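Local atomic coordinates of protein MJ1225 (Methanocaldococcus jannaschii, PDB entry 3KH5), a protein that is of unknown function but binds AMP and ADP with its CBS domains, and is probably an archaeal counterpart of the gamma subunit of AMP-activated protein kinase. Residues V259-E262 against N263-K267. Residues are numbered along the deposited sequence; the frame is centred on the assembly and turned at random.
Sequences VVDE and NLRIK
Val259 O receives the backbone N-H of Lys267 at 2.7 Å in a nearly straight bond (164° at the hydrogen), and the CA-H of Ile266 also approaches this oxygen. Nearer the turn, Arg265 O is shared in a similar way: Asp261 N donates to it at 2.8 Å, in the carbonyl plane, while Val260 CA comes within 3.2 Å. Between these bonds Val260 and Ile266 form a non-hydrogen-bonded pair, where branched side chains suit the extended backbone. Val260 CG1 meets Ile266 CD1 at 3.9 Å, and Val260 CG2 lies alongside Leu264 CD2; Leu190 of strand 189-195 adjoins this apolar face. Asp261 points toward the returning strand, OD1 beside Arg265 CB and OD2 3.1 Å from Lys267 CD; an aspartate is short enough to fit here, its charge probably eased by both basic neighbours. Lys267, bent from chi2 (-56°) onward, curls its methylenes past OD2, yet NZ stops 4.2 Å from that oxygen, too far for a salt bridge, and pairs with Glu238. Replacing Asp261 by alanine would probably open a gap beside Lys267 CD and leave those methylenes less confined, although Glu238 would still hold NZ. A weak bond from Leu264 N to Asp261 O closes a type I turn over Glu262 and Asn263, and Leu264 follows in a left-handed conformation (phi 75°): a type I turn with a G1 bulge, capping the hairpin of strands 256-260 and 266-271 in the fourth CBS repeat.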
ATOM      1  N   VAL A 259      -4.467   1.995 -17.208  1.00 39.84           N
ATOM      2  CA  VAL A 259      -4.213   1.971 -18.647  1.00 41.66           C
ATOM      3  C   VAL A 259      -5.475   2.460 -19.349  1.00 43.17           C
ATOM      4  O   VAL A 259      -6.565   1.909 -19.147  1.00 43.09           O
ATOM      5  CB  VAL A 259      -3.795   0.562 -19.149  1.00 41.52           C
ATOM      6  CG1 VAL A 259      -3.328   0.614 -20.599  1.00 41.57           C
ATOM      7  CG2 VAL A 259      -2.705  -0.023 -18.258  1.00 41.49           C
ATOM      8  N   VAL A 260      -5.328   3.514 -20.146  1.00 45.42           N
ATOM      9  CA  VAL A 260      -6.479   4.150 -20.779  1.00 47.80           C
ATOM     10  C   VAL A 260      -6.380   4.321 -22.291  1.00 49.63           C
ATOM     11  O   VAL A 260      -5.297   4.280 -22.890  1.00 49.86           O
ATOM     12  CB  VAL A 260      -6.825   5.542 -20.152  1.00 47.63           C
ATOM     13  CG1 VAL A 260      -7.141   5.412 -18.665  1.00 47.62           C
ATOM     14  CG2 VAL A 260      -5.699   6.553 -20.394  1.00 47.68           C
ATOM     15  N   ASP A 261      -7.564   4.529 -22.867  1.00 51.95           N
ATOM     16  CA  ASP A 261      -7.786   4.962 -24.238  1.00 54.21           C
ATOM     17  C   ASP A 261      -7.381   6.410 -24.391  1.00 55.45           C
ATOM     18  O   ASP A 261      -7.131   7.107 -23.398  1.00 55.62           O
ATOM     19  CB  ASP A 261      -9.289   4.916 -24.528  1.00 54.30           C
ATOM     20  CG  ASP A 261      -9.724   3.652 -25.227  1.00 54.99           C
ATOM     21  OD1 ASP A 261     -10.872   3.621 -25.721  1.00 55.41           O
ATOM     22  OD2 ASP A 261      -8.929   2.687 -25.293  1.00 55.61           O
ATOM     23  N   GLU A 262      -7.357   6.885 -25.633  1.00 56.96           N
ATOM     24  CA  GLU A 262      -7.274   8.315 -25.874  1.00 58.30           C
ATOM     25  C   GLU A 262      -8.587   8.967 -25.426  1.00 58.60           C
ATOM     26  O   GLU A 262      -8.615  10.160 -25.118  1.00 58.74           O
ATOM     27  CB  GLU A 262      -6.982   8.619 -27.347  1.00 58.58           C
ATOM     28  CG  GLU A 262      -6.334   9.986 -27.595  1.00 59.99           C
ATOM     29  CD  GLU A 262      -4.820   9.913 -27.797  1.00 61.55           C
ATOM     30  OE1 GLU A 262      -4.137   9.126 -27.095  1.00 62.00           O
ATOM     31  OE2 GLU A 262      -4.308  10.659 -28.661  1.00 62.01           O
ATOM     32  N   ASN A 263      -9.667   8.186 -25.386  1.00 58.88           N
ATOM     33  CA  ASN A 263     -10.941   8.674 -24.851  1.00 59.00           C
ATOM     34  C   ASN A 263     -11.118   8.416 -23.357  1.00 58.82           C
ATOM     35  O   ASN A 263     -12.171   8.719 -22.783  1.00 58.83           O
ATOM     36  CB  ASN A 263     -12.129   8.129 -25.644  1.00 59.16           C
ATOM     37  CG  ASN A 263     -12.449   8.979 -26.852  1.00 59.51           C
ATOM     38  OD1 ASN A 263     -11.698   8.999 -27.826  1.00 59.76           O
ATOM     39  ND2 ASN A 263     -13.571   9.688 -26.797  1.00 59.91           N
ATOM     40  N   LEU A 264     -10.073   7.862 -22.746  1.00 58.49           N
ATOM     41  CA  LEU A 264     -10.003   7.646 -21.300  1.00 58.11           C
ATOM     42  C   LEU A 264     -10.854   6.488 -20.814  1.00 57.85           C
ATOM     43  O   LEU A 264     -11.176   6.404 -19.625  1.00 57.87           O
ATOM     44  CB  LEU A 264     -10.333   8.928 -20.521  1.00 58.13           C
ATOM     45  CG  LEU A 264      -9.400  10.106 -20.809  1.00 58.12           C
ATOM     46  CD1 LEU A 264      -9.816  11.338 -20.014  1.00 58.25           C
ATOM     47  CD2 LEU A 264      -7.936   9.751 -20.525  1.00 58.21           C
ATOM     48  N   ARG A 265     -11.222   5.602 -21.730  1.00 57.38           N
ATOM     49  CA  ARG A 265     -11.809   4.335 -21.333  1.00 56.99           C
ATOM     50  C   ARG A 265     -10.705   3.461 -20.773  1.00 55.97           C
ATOM     51  O   ARG A 265      -9.577   3.486 -21.265  1.00 55.91           O
ATOM     52  CB  ARG A 265     -12.495   3.660 -22.516  1.00 57.41           C
ATOM     53  CG  ARG A 265     -13.988   3.919 -22.525  1.00 59.42           C
ATOM     54  CD  ARG A 265     -14.516   4.180 -23.928  1.00 62.94           C
ATOM     55  NE  ARG A 265     -15.314   3.080 -24.472  1.00 65.67           N
ATOM     56  CZ  ARG A 265     -16.467   2.642 -23.963  1.00 67.21           C
ATOM     57  NH1 ARG A 265     -16.979   3.177 -22.858  1.00 67.68           N
ATOM     58  NH2 ARG A 265     -17.103   1.640 -24.557  1.00 67.73           N
ATOM     59  N   ILE A 266     -11.036   2.690 -19.743  1.00 54.70           N
ATOM     60  CA  ILE A 266     -10.054   1.869 -19.037  1.00 53.39           C
ATOM     61  C   ILE A 266      -9.810   0.563 -19.769  1.00 52.21           C
ATOM     62  O   ILE A 266     -10.748  -0.205 -20.017  1.00 52.16           O
ATOM     63  CB  ILE A 266     -10.537   1.516 -17.612  1.00 53.58           C
ATOM     64  CG1 ILE A 266     -11.178   2.731 -16.938  1.00 53.72           C
ATOM     65  CG2 ILE A 266      -9.384   0.938 -16.768  1.00 53.57           C
ATOM     66  CD1 ILE A 266     -10.240   3.904 -16.757  1.00 53.97           C
ATOM     67  N   LYS A 267      -8.546   0.307 -20.095  1.00 50.53           N
ATOM     68  CA  LYS A 267      -8.156  -0.943 -20.744  1.00 48.80           C
ATOM     69  C   LYS A 267      -7.507  -1.922 -19.774  1.00 47.07           C
ATOM     70  O   LYS A 267      -7.304  -3.097 -20.108  1.00 46.95           O
ATOM     71  CB  LYS A 267      -7.194  -0.669 -21.906  1.00 49.15           C
ATOM     72  CG  LYS A 267      -7.645   0.417 -22.892  1.00 50.04           C
ATOM     73  CD  LYS A 267      -9.030   0.148 -23.503  1.00 51.50           C
ATOM     74  CE  LYS A 267      -9.109  -1.184 -24.254  1.00 52.23           C
ATOM     75  NZ  LYS A 267      -7.965  -1.403 -25.209  1.00 52.68           N
TER